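Long-range contacts in Poly(Beta-D-mannuronate) lyase (PDB 7O79), which probably cleaves alginate as a poly(beta-D-mannuronate) lyase, built on a parallel beta-helix: residues A[218-223]-A[240-245]; A[153-158]-A[192-197]; A[266-271]-A[317-322]; A[209-214]-A[230-235]. All blocks are in the same frame, centred on the assembly; numbering follows the deposited sequence.

Contact 1. Residues A[218-223]-A[240-245]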
loop_
_atom_site.group_PDB
_atom_site.type_symbol
_atom_site.label_atom_id
_atom_site.label_comp_id
_atom_site.label_asym_id
_atom_site.label_seq_id
_atom_site.Cartn_x
_atom_site.Cartn_y
_atom_site.Cartn_z
ATOM N N ASN A 218 1.157 0.774 10.320
ATOM C CA ASN A 218 0.748 1.527 9.163
ATOM C C ASN A 218 -0.755 1.751 9.170
ATOM O O ASN A 218 -1.469 1.017 9.778
ATOM C CB ASN A 218 1.186 0.806 7.909
ATOM C CG ASN A 218 2.690 0.657 7.837
ATOM O OD1 ASN A 218 3.391 1.605 7.773
ATOM N ND2 ASN A 218 3.146 -0.524 7.904
ATOM N N LYS A 219 -1.193 2.805 8.511
ATOM C CA LYS A 219 -2.596 3.142 8.392
ATOM C C LYS A 219 -3.091 3.198 6.949
ATOM O O LYS A 219 -2.693 4.048 6.205
ATOM C CB LYS A 219 -2.868 4.486 9.033
ATOM C CG LYS A 219 -2.213 4.689 10.366
ATOM C CD LYS A 219 -2.867 3.773 11.349
ATOM C CE LYS A 219 -2.973 4.346 12.736
ATOM N NZ LYS A 219 -2.054 3.605 13.604
ATOM N N VAL A 220 -4.021 2.323 6.612
ATOM C CA VAL A 220 -4.639 2.249 5.302
ATOM C C VAL A 220 -6.093 2.641 5.580
ATOM O O VAL A 220 -6.867 1.839 5.997
ATOM C CB VAL A 220 -4.484 0.867 4.681
ATOM C CG1 VAL A 220 -5.051 0.862 3.301
ATOM C CG2 VAL A 220 -3.027 0.502 4.606
ATOM N N ILE A 221 -6.406 3.909 5.330
ATOM C CA ILE A 221 -7.642 4.548 5.799
ATOM C C ILE A 221 -8.352 5.228 4.640
ATOM O O ILE A 221 -7.742 6.024 3.920
ATOM C CB ILE A 221 -7.374 5.610 6.884
ATOM C CG1 ILE A 221 -6.431 5.120 7.974
ATOM C CG2 ILE A 221 -8.690 6.072 7.508
ATOM C CD1 ILE A 221 -6.904 3.857 8.614
ATOM N N GLY A 222 -9.642 4.936 4.472
ATOM C CA GLY A 222 -10.496 5.769 3.633
ATOM C C GLY A 222 -10.121 5.834 2.170
ATOM O O GLY A 222 -10.401 6.839 1.515
ATOM N N ASN A 223 -9.514 4.785 1.632
ATOM C CA ASN A 223 -9.189 4.698 0.216
ATOM C C ASN A 223 -10.344 4.066 -0.562
ATOM O O ASN A 223 -11.096 3.241 -0.037
ATOM C CB ASN A 223 -7.933 3.857 0.016
ATOM C CG ASN A 223 -6.725 4.450 0.716
ATOM O OD1 ASN A 223 -6.110 5.406 0.228
ATOM N ND2 ASN A 223 -6.405 3.912 1.889
ATOM N N ASN A 240 -1.138 -3.437 12.086
ATOM C CA ASN A 240 -1.519 -2.554 10.998
ATOM C C ASN A 240 -3.007 -2.245 11.066
ATOM O O ASN A 240 -3.787 -3.003 11.640
ATOM C CB ASN A 240 -1.148 -3.156 9.646
ATOM C CG ASN A 240 0.348 -3.078 9.392
ATOM O OD1 ASN A 240 0.955 -2.007 9.548
ATOM N ND2 ASN A 240 0.957 -4.209 9.052
ATOM N N THR A 241 -3.383 -1.099 10.503
ATOM C CA THR A 241 -4.761 -0.620 10.544
ATOM C C THR A 241 -5.283 -0.469 9.124
ATOM O O THR A 241 -4.688 0.240 8.304
ATOM C CB THR A 241 -4.876 0.701 11.308
ATOM O OG1 THR A 241 -4.518 0.496 12.679
ATOM C CG2 THR A 241 -6.300 1.238 11.242
ATOM N N ILE A 242 -6.389 -1.148 8.834
ATOM C CA ILE A 242 -7.036 -1.096 7.527
ATOM C C ILE A 242 -8.498 -0.782 7.815
ATOM O O ILE A 242 -9.246 -1.654 8.261
ATOM C CB ILE A 242 -6.873 -2.407 6.746
ATOM C CG1 ILE A 242 -5.378 -2.706 6.576
ATOM C CG2 ILE A 242 -7.503 -2.295 5.358
ATOM C CD1 ILE A 242 -5.090 -4.015 5.897
ATOM N N GLU A 243 -8.902 0.468 7.586
ATOM C CA GLU A 243 -10.190 0.965 8.058
ATOM C C GLU A 243 -10.839 1.880 7.041
ATOM O O GLU A 243 -10.162 2.669 6.386
ATOM C CB GLU A 243 -10.061 1.736 9.380
ATOM C CG GLU A 243 -9.648 0.873 10.538
ATOM C CD GLU A 243 -9.544 1.646 11.845
ATOM O OE1 GLU A 243 -9.475 0.981 12.905
ATOM O OE2 GLU A 243 -9.474 2.897 11.800
ATOM N N GLU A 244 -12.162 1.770 6.938
ATOM C CA GLU A 244 -13.001 2.723 6.207
ATOM C C GLU A 244 -12.652 2.811 4.729
ATOM O O GLU A 244 -12.851 3.858 4.103
ATOM C CB GLU A 244 -12.959 4.107 6.860
ATOM C CG GLU A 244 -13.647 4.134 8.223
ATOM C CD GLU A 244 -13.118 5.231 9.128
ATOM O OE1 GLU A 244 -12.688 4.913 10.254
ATOM O OE2 GLU A 244 -13.126 6.409 8.714
ATOM N N ASN A 245 -12.158 1.711 4.154
ATOM C CA ASN A 245 -11.852 1.653 2.732
ATOM C C ASN A 245 -13.068 1.154 1.961
ATOM O O ASN A 245 -13.956 0.508 2.514
ATOM C CB ASN A 245 -10.656 0.735 2.443
ATOM C CG ASN A 245 -9.390 1.184 3.144
ATOM O OD1 ASN A 245 -8.725 2.118 2.692
ATOM N ND2 ASN A 245 -9.043 0.518 4.257
HETATM O O HOH W 1 -1.866 0.513 13.219
#
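Lys219, Val220 and Ile221 pair in parallel with Thr241, Ile242 and Glu243, the two short strands running 4.8 Å apart. Val220 sits in the middle of the ladder: its N bonds to Thr241 O at 2.8 Å, and its O receives Glu243 N. Gly222 N then reaches Glu243 O where the chain turns with positive phi. An asparagine pair lies beyond each end of the strands. Asn245 OD1 takes both Asn223 N and Asn223 ND2, each at 3.0 Å, and the two amide planes are only 6° apart. The ND2 of Asn245 comes from above the carbonyl plane of Val220 to its O (3.1 Å). Val220 O thereby accepts two donors, Glu243 N and Asn245 ND2. At the other end Asn240 OD1 accepts Asn218 N at 2.9 Å, with a weaker bond from Asn218 ND2. Val220 and Ile242 face the interior and meet loosely, CB to CG1. On the outer face Ile221 CD1 rests on Thr241 CG2 at 3.8 Å, and a water links Lys219 NZ to Thr241 OG1. Asn218 OD1 and Asn223 OD1 turn to the preceding coil, onto Phe193 N and Asn198 N. Asparagines lined up in this way form the asparagine ladders of parallel beta-helices. Here they satisfy buried polar groups at the turns, where the regular strand bonding stops, and the paired hydrogen bonds on Asn245 OD1 probably hold that amide against rotation.

Contact 2. Residues A[153-158]-A[192-197]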
loop_
_atom_site.group_PDB
_atom_site.type_symbol
_atom_site.label_atom_id
_atom_site.label_comp_id
_atom_site.label_asym_id
_atom_site.label_seq_id
_atom_site.Cartn_x
_atom_site.Cartn_y
_atom_site.Cartn_z
ATOM N N TYR A 153 6.734 7.725 9.404
ATOM C CA TYR A 153 5.722 8.797 9.466
ATOM C C TYR A 153 5.537 9.522 8.134
ATOM O O TYR A 153 5.268 10.721 8.092
ATOM C CB TYR A 153 6.017 9.807 10.586
ATOM C CG TYR A 153 5.863 9.200 11.965
ATOM C CD1 TYR A 153 4.606 9.117 12.561
ATOM C CD2 TYR A 153 6.958 8.726 12.671
ATOM C CE1 TYR A 153 4.443 8.541 13.821
ATOM C CE2 TYR A 153 6.812 8.164 13.926
ATOM C CZ TYR A 153 5.565 8.079 14.494
ATOM O OH TYR A 153 5.434 7.517 15.735
ATOM N N ASN A 154 5.680 8.809 7.033
ATOM C CA ASN A 154 5.359 9.360 5.728
ATOM C C ASN A 154 3.884 9.125 5.419
ATOM O O ASN A 154 3.281 8.152 5.879
ATOM C CB ASN A 154 6.259 8.739 4.662
ATOM C CG ASN A 154 7.736 9.014 4.923
ATOM O OD1 ASN A 154 8.124 10.168 5.128
ATOM N ND2 ASN A 154 8.570 7.961 4.900
ATOM N N THR A 155 3.297 10.052 4.667
ATOM C CA THR A 155 1.858 10.073 4.432
ATOM C C THR A 155 1.621 10.315 2.950
ATOM O O THR A 155 2.249 11.199 2.360
ATOM C CB THR A 155 1.179 11.169 5.283
ATOM O OG1 THR A 155 1.292 10.829 6.670
ATOM C CG2 THR A 155 -0.316 11.299 4.944
ATOM N N VAL A 156 0.737 9.518 2.350
ATOM C CA VAL A 156 0.300 9.698 0.973
ATOM C C VAL A 156 -1.224 9.795 1.014
ATOM O O VAL A 156 -1.891 8.841 1.433
ATOM C CB VAL A 156 0.747 8.528 0.074
ATOM C CG1 VAL A 156 0.107 8.637 -1.321
ATOM C CG2 VAL A 156 2.278 8.416 0.013
ATOM N N GLN A 157 -1.778 10.945 0.616
ATOM C CA GLN A 157 -3.216 11.141 0.733
ATOM C C GLN A 157 -3.756 11.927 -0.451
ATOM O O GLN A 157 -3.044 12.726 -1.058
ATOM C CB GLN A 157 -3.581 11.830 2.065
ATOM C CG GLN A 157 -2.982 13.201 2.251
ATOM C CD GLN A 157 -3.321 13.792 3.612
ATOM O OE1 GLN A 157 -3.898 13.121 4.459
ATOM N NE2 GLN A 157 -2.948 15.052 3.828
ATOM N N TYR A 158 -5.035 11.686 -0.771
ATOM C CA TYR A 158 -5.724 12.395 -1.850
ATOM C C TYR A 158 -4.977 12.296 -3.166
ATOM O O TYR A 158 -4.998 13.224 -3.982
ATOM C CB TYR A 158 -5.983 13.868 -1.506
ATOM C CG TYR A 158 -6.572 14.097 -0.138
ATOM C CD1 TYR A 158 -7.825 13.604 0.180
ATOM C CD2 TYR A 158 -5.907 14.857 0.811
ATOM C CE1 TYR A 158 -8.382 13.824 1.431
ATOM C CE2 TYR A 158 -6.457 15.087 2.061
ATOM C CZ TYR A 158 -7.687 14.569 2.363
ATOM O OH TYR A 158 -8.242 14.798 3.605
ATOM N N PHE A 192 5.008 3.361 10.422
ATOM C CA PHE A 192 4.029 4.427 10.636
ATOM C C PHE A 192 3.699 5.151 9.332
ATOM O O PHE A 192 3.622 6.384 9.273
ATOM C CB PHE A 192 4.500 5.412 11.709
ATOM C CG PHE A 192 4.829 4.768 13.040
ATOM C CD1 PHE A 192 3.849 4.634 14.016
ATOM C CD2 PHE A 192 6.127 4.371 13.342
ATOM C CE1 PHE A 192 4.137 4.071 15.245
ATOM C CE2 PHE A 192 6.433 3.818 14.589
ATOM C CZ PHE A 192 5.442 3.661 15.534
ATOM N N PHE A 193 3.511 4.377 8.268
ATOM C CA PHE A 193 3.184 4.921 6.953
ATOM C C PHE A 193 1.672 5.056 6.826
ATOM O O PHE A 193 0.924 4.168 7.241
ATOM C CB PHE A 193 3.732 4.012 5.850
ATOM C CG PHE A 193 3.846 4.660 4.492
ATOM C CD1 PHE A 193 2.727 4.824 3.674
ATOM C CD2 PHE A 193 5.084 5.080 4.019
ATOM C CE1 PHE A 193 2.845 5.411 2.408
ATOM C CE2 PHE A 193 5.205 5.684 2.773
ATOM C CZ PHE A 193 4.094 5.846 1.962
ATOM N N THR A 194 1.222 6.166 6.266
ATOM C CA THR A 194 -0.207 6.422 6.127
ATOM C C THR A 194 -0.568 6.452 4.650
ATOM O O THR A 194 -0.015 7.258 3.887
ATOM C CB THR A 194 -0.600 7.734 6.804
ATOM O OG1 THR A 194 -0.479 7.586 8.220
ATOM C CG2 THR A 194 -2.052 8.113 6.445
ATOM N N ILE A 195 -1.490 5.576 4.254
ATOM C CA ILE A 195 -2.084 5.573 2.922
ATOM C C ILE A 195 -3.547 5.948 3.126
ATOM O O ILE A 195 -4.340 5.118 3.582
ATOM C CB ILE A 195 -1.966 4.200 2.247
ATOM C CG1 ILE A 195 -0.495 3.759 2.105
ATOM C CG2 ILE A 195 -2.700 4.213 0.904
ATOM C CD1 ILE A 195 -0.366 2.295 1.565
ATOM N N LYS A 196 -3.926 7.185 2.799
ATOM C CA LYS A 196 -5.209 7.701 3.266
ATOM C C LYS A 196 -5.938 8.458 2.166
ATOM O O LYS A 196 -5.334 9.256 1.451
ATOM C CB LYS A 196 -5.012 8.607 4.487
ATOM C CG LYS A 196 -6.296 9.269 5.047
ATOM C CD LYS A 196 -5.911 10.240 6.181
ATOM C CE LYS A 196 -6.953 11.346 6.404
ATOM N NZ LYS A 196 -6.636 12.553 5.550
ATOM N N ASN A 197 -7.240 8.181 2.030
ATOM C CA ASN A 197 -8.126 8.919 1.125
ATOM C C ASN A 197 -7.541 9.007 -0.277
ATOM O O ASN A 197 -7.560 10.061 -0.908
ATOM C CB ASN A 197 -8.445 10.332 1.648
ATOM C CG ASN A 197 -9.165 10.326 2.974
ATOM O OD1 ASN A 197 -9.932 9.416 3.272
ATOM N ND2 ASN A 197 -8.960 11.370 3.762
HETATM O O HOH W 2 2.176 8.323 8.449
#
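Asn154 and Phe193 start the buried side of this contact, and Tyr153 and Phe192 its outer side. Phe193 has its CG anti to the backbone N (chi1 -162°). Its ring lies against both Asn154 and Val156: CE2 meets Asn154 CB at 3.7 Å, and CZ meets Val156 CG2 at the same distance. Asn154 O sits over one face of that ring, toward the rim, while it accepts Thr194 N. Phe122 meets the ring edge-to-face, and Phe175 adds to the packing on the inside. Thr155 to Gln157 pair in parallel with Thr194 to Lys196. These are successive rungs of the right-handed parallel beta-helix, so Val156 and Ile195 point into its core while Thr155, Gln157 and their partners point outward. The outward side is more polar. Lys196 NZ reaches Gln157 OE1 at 3.0 Å, from 38° out of the carbonyl plane, and makes a weak bond to Tyr158 OH. Gln157 NE2 turns the other way, to Gln130 OE1 on the preceding coil. A water donates to both Asn154 O and Phe192 O and accepts from Thr194 OG1, bridging the two segments beside the Thr194 N to Asn154 O bond. Past it, Tyr153 and Phe192 form an offset stack, centroids 4.6 Å apart and planes at 6°. Phe192 CB stands over the centre of the Tyr153 ring, and Tyr153 OH lies over the centre of the Phe192 ring, 3.6 Å above its plane. Tyr153 is exposed at this end.

Contact 3. Residues A[266-271]-A[317-322]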
loop_
_atom_site.group_PDB
_atom_site.type_symbol
_atom_site.label_atom_id
_atom_site.label_comp_id
_atom_site.label_asym_id
_atom_site.label_seq_id
_atom_site.Cartn_x
_atom_site.Cartn_y
_atom_site.Cartn_z
ATOM N N HIS A 266 -6.165 -4.164 13.149
ATOM C CA HIS A 266 -7.499 -3.576 13.282
ATOM C C HIS A 266 -8.042 -3.423 11.877
ATOM O O HIS A 266 -7.524 -2.620 11.093
ATOM C CB HIS A 266 -7.455 -2.214 13.988
ATOM C CG HIS A 266 -7.178 -2.298 15.455
ATOM N ND1 HIS A 266 -7.103 -1.182 16.258
ATOM C CD2 HIS A 266 -6.955 -3.362 16.266
ATOM C CE1 HIS A 266 -6.844 -1.555 17.501
ATOM N NE2 HIS A 266 -6.760 -2.872 17.535
ATOM N N VAL A 267 -9.053 -4.206 11.539
ATOM C CA VAL A 267 -9.622 -4.202 10.200
ATOM C C VAL A 267 -11.105 -3.929 10.393
ATOM O O VAL A 267 -11.870 -4.842 10.708
ATOM C CB VAL A 267 -9.370 -5.519 9.451
ATOM C CG1 VAL A 267 -10.114 -5.542 8.143
ATOM C CG2 VAL A 267 -7.886 -5.685 9.192
ATOM N N VAL A 268 -11.508 -2.664 10.250
ATOM C CA VAL A 268 -12.819 -2.187 10.700
ATOM C C VAL A 268 -13.411 -1.238 9.669
ATOM O O VAL A 268 -12.693 -0.446 9.051
ATOM C CB VAL A 268 -12.725 -1.482 12.073
ATOM C CG1 VAL A 268 -14.118 -1.218 12.630
ATOM C CG2 VAL A 268 -11.911 -2.335 13.060
ATOM N N ASN A 269 -14.741 -1.311 9.501
ATOM C CA ASN A 269 -15.510 -0.360 8.695
ATOM C C ASN A 269 -15.096 -0.337 7.229
ATOM O O ASN A 269 -15.194 0.704 6.571
ATOM C CB ASN A 269 -15.441 1.048 9.291
ATOM C CG ASN A 269 -16.173 1.141 10.618
ATOM O OD1 ASN A 269 -17.299 0.656 10.739
ATOM N ND2 ASN A 269 -15.537 1.743 11.618
ATOM N N ASN A 270 -14.676 -1.481 6.691
ATOM C CA ASN A 270 -14.381 -1.601 5.266
ATOM C C ASN A 270 -15.595 -2.114 4.496
ATOM O O ASN A 270 -16.312 -3.003 4.957
ATOM C CB ASN A 270 -13.177 -2.527 5.038
ATOM C CG ASN A 270 -11.930 -2.035 5.778
ATOM O OD1 ASN A 270 -11.334 -1.033 5.389
ATOM N ND2 ASN A 270 -11.572 -2.705 6.866
ATOM N N TYR A 271 -15.809 -1.557 3.311
ATOM C CA TYR A 271 -16.899 -1.958 2.425
ATOM C C TYR A 271 -16.319 -2.581 1.158
ATOM O O TYR A 271 -15.699 -1.882 0.348
ATOM C CB TYR A 271 -17.768 -0.756 2.091
ATOM C CG TYR A 271 -19.025 -1.096 1.328
ATOM C CD1 TYR A 271 -20.192 -1.413 2.009
ATOM C CD2 TYR A 271 -19.066 -1.040 -0.054
ATOM C CE1 TYR A 271 -21.351 -1.702 1.344
ATOM C CE2 TYR A 271 -20.234 -1.328 -0.741
ATOM C CZ TYR A 271 -21.373 -1.665 -0.027
ATOM O OH TYR A 271 -22.545 -1.954 -0.665
ATOM N N ASP A 317 -4.977 -12.198 17.732
ATOM C CA ASP A 317 -5.171 -11.045 18.593
ATOM C C ASP A 317 -5.691 -9.843 17.806
ATOM O O ASP A 317 -5.519 -8.701 18.232
ATOM C CB ASP A 317 -3.853 -10.651 19.270
ATOM C CG ASP A 317 -3.316 -11.741 20.181
ATOM O OD1 ASP A 317 -4.094 -12.570 20.696
ATOM O OD2 ASP A 317 -2.094 -11.707 20.450
ATOM N N GLY A 318 -6.276 -10.071 16.622
ATOM C CA GLY A 318 -6.701 -8.979 15.772
ATOM C C GLY A 318 -8.177 -8.633 15.948
ATOM O O GLY A 318 -8.947 -9.387 16.538
ATOM N N LEU A 319 -8.555 -7.465 15.422
ATOM C CA LEU A 319 -9.938 -6.995 15.448
ATOM C C LEU A 319 -10.442 -6.918 14.012
ATOM O O LEU A 319 -9.951 -6.105 13.222
ATOM C CB LEU A 319 -10.034 -5.628 16.130
ATOM C CG LEU A 319 -11.429 -5.160 16.546
ATOM C CD1 LEU A 319 -11.934 -5.936 17.774
ATOM C CD2 LEU A 319 -11.419 -3.655 16.818
ATOM N N TYR A 320 -11.428 -7.748 13.673
ATOM C CA TYR A 320 -11.970 -7.841 12.316
ATOM C C TYR A 320 -13.484 -7.629 12.409
ATOM O O TYR A 320 -14.230 -8.602 12.360
ATOM C CB TYR A 320 -11.604 -9.210 11.681
ATOM C CG TYR A 320 -10.100 -9.412 11.599
ATOM C CD1 TYR A 320 -9.365 -8.858 10.558
ATOM C CD2 TYR A 320 -9.416 -10.114 12.586
ATOM C CE1 TYR A 320 -7.972 -9.026 10.489
ATOM C CE2 TYR A 320 -8.016 -10.282 12.525
ATOM C CZ TYR A 320 -7.311 -9.723 11.478
ATOM O OH TYR A 320 -5.940 -9.889 11.407
ATOM N N VAL A 321 -13.920 -6.361 12.536
ATOM C CA VAL A 321 -15.267 -6.033 13.008
ATOM C C VAL A 321 -15.918 -5.003 12.095
ATOM O O VAL A 321 -15.243 -4.154 11.500
ATOM C CB VAL A 321 -15.237 -5.509 14.477
ATOM C CG1 VAL A 321 -16.630 -5.215 14.986
ATOM C CG2 VAL A 321 -14.636 -6.551 15.387
ATOM N N ASN A 322 -17.250 -5.083 11.985
ATOM C CA ASN A 322 -18.044 -4.052 11.312
ATOM C C ASN A 322 -17.592 -3.805 9.883
ATOM O O ASN A 322 -17.516 -2.656 9.436
ATOM C CB ASN A 322 -18.024 -2.743 12.091
ATOM C CG ASN A 322 -18.791 -2.839 13.378
ATOM O OD1 ASN A 322 -18.232 -2.689 14.457
ATOM N ND2 ASN A 322 -20.095 -3.089 13.267
#
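Val267 and Tyr320 form the inward-facing part of a parallel strand pairing between successive coils joined by a long connection, well away from the centre of the chain. The strands run 4.8 Å apart and nearly parallel, but the bonding slackens along them. Val267 N gives a straight bond to Leu319 O at 2.7 Å. Val321 N reaches Val267 O at 3.1 Å, more bent, and Asn269 N finds Asn322 O only weakly. Val267 lays its CB against Tyr320 CD1 at 3.5 Å, and its CG2 against CE1 of the same ring at 3.6 Å. The ring continues onto Leu260, Val315 and His265. An alanine in place of Tyr320 would probably leave a gap beside Val267 and deprive Leu260, Val315 and His265 of the ring they pack on. Both strands are rungs of the parallel beta-helix, and the chain between them leaves the regular coil for a long excursion. On the outer face the side chains touch at longer range. His266 CD2 touches Leu319 CB at 3.8 Å, and Val268 CG2 meets Leu319 CD2 at 4.0 Å. Val268 CG1 lies closer to the backbone, 3.3 Å from Val321 O. At the turn Asn269 and Asn322 lie side by side, OD1 of the first near CB of the second. Their polar ends serve the C-terminal part of the chain: Asn269 OD1 accepts Arg439 N and Ile440 N, and Asn322 ND2 bonds to Gly437 O. Asn270 ND2 bonds to Ile242 O on the preceding coil and to Asn323 OD1 on the following one.

Contact 4. Residues A[209-214]-A[230-235]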
loop_
_atom_site.group_PDB
_atom_site.type_symbol
_atom_site.label_atom_id
_atom_site.label_comp_id
_atom_site.label_asym_id
_atom_site.label_seq_id
_atom_site.Cartn_x
_atom_site.Cartn_y
_atom_site.Cartn_z
ATOM N N GLU A 209 -0.884 -7.937 -4.924
ATOM C CA GLU A 209 -0.928 -7.047 -3.774
ATOM C C GLU A 209 -0.955 -5.624 -4.309
ATOM O O GLU A 209 0.059 -5.120 -4.786
ATOM C CB GLU A 209 0.253 -7.304 -2.848
ATOM C CG GLU A 209 0.323 -8.751 -2.418
ATOM C CD GLU A 209 1.367 -9.009 -1.338
ATOM O OE1 GLU A 209 1.819 -10.173 -1.208
ATOM O OE2 GLU A 209 1.737 -8.052 -0.621
ATOM N N ILE A 210 -2.143 -5.006 -4.284
ATOM C CA ILE A 210 -2.262 -3.591 -4.629
ATOM C C ILE A 210 -1.445 -2.762 -3.654
ATOM O O ILE A 210 -0.607 -1.934 -4.042
ATOM C CB ILE A 210 -3.742 -3.156 -4.598
ATOM C CG1 ILE A 210 -4.588 -3.964 -5.582
ATOM C CG2 ILE A 210 -3.847 -1.644 -4.906
ATOM C CD1 ILE A 210 -6.106 -3.755 -5.398
ATOM N N ILE A 211 -1.716 -2.958 -2.367
ATOM C CA ILE A 211 -0.955 -2.402 -1.256
ATOM C C ILE A 211 -0.292 -3.579 -0.556
ATOM O O ILE A 211 -0.935 -4.608 -0.316
ATOM C CB ILE A 211 -1.867 -1.608 -0.300
ATOM C CG1 ILE A 211 -2.303 -0.299 -0.964
ATOM C CG2 ILE A 211 -1.166 -1.334 1.040
ATOM C CD1 ILE A 211 -3.503 0.391 -0.300
ATOM N N SER A 212 0.998 -3.458 -0.284
ATOM C CA SER A 212 1.748 -4.515 0.383
ATOM C C SER A 212 2.407 -3.909 1.613
ATOM O O SER A 212 3.411 -3.197 1.503
ATOM C CB SER A 212 2.766 -5.148 -0.561
ATOM O OG SER A 212 3.472 -6.203 0.070
ATOM N N LEU A 213 1.842 -4.195 2.784
ATOM C CA LEU A 213 2.449 -3.815 4.053
ATOM C C LEU A 213 3.452 -4.885 4.476
ATOM O O LEU A 213 3.096 -6.056 4.619
ATOM C CB LEU A 213 1.389 -3.613 5.133
ATOM C CG LEU A 213 0.206 -2.712 4.745
ATOM C CD1 LEU A 213 -0.738 -2.518 5.928
ATOM C CD2 LEU A 213 0.733 -1.366 4.255
ATOM N N LYS A 214 4.695 -4.475 4.690
ATOM C CA LYS A 214 5.774 -5.339 5.160
ATOM C C LYS A 214 6.499 -4.674 6.321
ATOM O O LYS A 214 7.727 -4.561 6.336
ATOM C CB LYS A 214 6.740 -5.645 4.022
ATOM C CG LYS A 214 6.162 -6.577 2.953
ATOM C CD LYS A 214 7.205 -6.872 1.871
ATOM C CE LYS A 214 6.774 -8.066 1.005
ATOM N NZ LYS A 214 7.598 -8.198 -0.238
ATOM N N GLY A 230 -6.097 -7.794 -7.641
ATOM C CA GLY A 230 -5.357 -7.866 -6.395
ATOM C C GLY A 230 -6.173 -7.370 -5.222
ATOM O O GLY A 230 -7.365 -7.062 -5.331
ATOM N N GLY A 231 -5.497 -7.284 -4.066
ATOM C CA GLY A 231 -6.138 -6.857 -2.839
ATOM C C GLY A 231 -5.217 -5.989 -2.000
ATOM O O GLY A 231 -4.062 -5.738 -2.363
ATOM N N ILE A 232 -5.753 -5.534 -0.872
ATOM C CA ILE A 232 -4.990 -4.774 0.115
ATOM C C ILE A 232 -4.414 -5.784 1.094
ATOM O O ILE A 232 -5.168 -6.540 1.718
ATOM C CB ILE A 232 -5.875 -3.751 0.846
ATOM C CG1 ILE A 232 -6.382 -2.674 -0.119
ATOM C CG2 ILE A 232 -5.081 -3.089 1.988
ATOM C CD1 ILE A 232 -7.420 -1.726 0.508
ATOM N N VAL A 233 -3.087 -5.839 1.206
ATOM C CA VAL A 233 -2.442 -6.983 1.845
ATOM C C VAL A 233 -1.481 -6.512 2.937
ATOM O O VAL A 233 -0.566 -5.720 2.674
ATOM C CB VAL A 233 -1.713 -7.866 0.817
ATOM C CG1 VAL A 233 -0.971 -8.996 1.505
ATOM C CG2 VAL A 233 -2.704 -8.437 -0.182
ATOM N N GLY A 234 -1.703 -6.991 4.162
ATOM C CA GLY A 234 -0.655 -7.038 5.169
ATOM C C GLY A 234 0.192 -8.291 4.981
ATOM O O GLY A 234 -0.163 -9.367 5.460
ATOM N N ARG A 235 1.288 -8.185 4.235
ATOM C CA ARG A 235 2.113 -9.361 3.938
ATOM C C ARG A 235 3.021 -9.739 5.104
ATOM O O ARG A 235 3.172 -10.926 5.422
ATOM C CB ARG A 235 2.958 -9.102 2.690
ATOM C CG ARG A 235 3.985 -10.195 2.385
ATOM C CD ARG A 235 3.350 -11.567 2.136
ATOM N NE ARG A 235 4.373 -12.570 1.864
ATOM C CZ ARG A 235 5.059 -13.233 2.795
ATOM N NH1 ARG A 235 4.791 -13.055 4.096
ATOM N NH2 ARG A 235 5.994 -14.110 2.420
#
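Glu209 crosses Val233 at about a right angle, its chain extended beyond CG, with CG 3.8 Å from Val233 CG2 and OE2 3.6 Å from Val233 CG1. Its OE2 also accepts the hydroxyl of Ser212 at 2.6 Å, while OE1 has a long, weak ion pair with Arg259. An alanine in place of Glu209 would probably leave Ser212 OG without this acceptor and uncover one side of Val233. Ile210 follows at a corner of the chain. Its N bonds to Gly231 O, and its CD1 lies 3.5 Å from Gly230 O. Gly230 has a positive phi (96°), and a side chain there would press on Ile210 CG1. The register slips by one residue between Glu209 and Ile211, a beta bulge. Ile211 N is buried there without a partner in the model, whereas Ile211 O accepts Val233 N. Ile211 CD1 and Ile232 CG1 meet loosely on the inner face. Ser212 OG is anti to the backbone N (chi1 -178°), on the face that Glu209 shares. Leu213 N makes a straight bond to Val233 O at 2.9 Å, and Leu213 O takes Arg235 N weakly. Lys214 ends the segment with CE 3.8 Å from Arg235 CG. Arg235 NH1 donates to Arg311 O, and the guanidinium makes a cation-pi interaction with Tyr312. No helix adjoins the pair; strand 175-177 flanks it beside 209-214, and strand 255-260 beside 230-235.

Going from the N terminus, contact 2 comes first, closing the coil between 153-158 and 192-197. Contact 4 then opens at 209-214, and contact 1 opens at 218-223 before contact 4 closes at 230-235. Contact 1 closes at 240-245, so these two cross, as pairings on two faces of the same adjacent coils do. Contact 3 opens later, at 266-271, and closes at 317-322 after the longest loop of the four. Contacts 2, 1 and 3 follow one another along one face of the helix; Asn218 joins the first two and Asn270 the last two. Contact 4 lies on another face. It meets contact 1 through the core, where Ile211 and Leu213 pack on Val220.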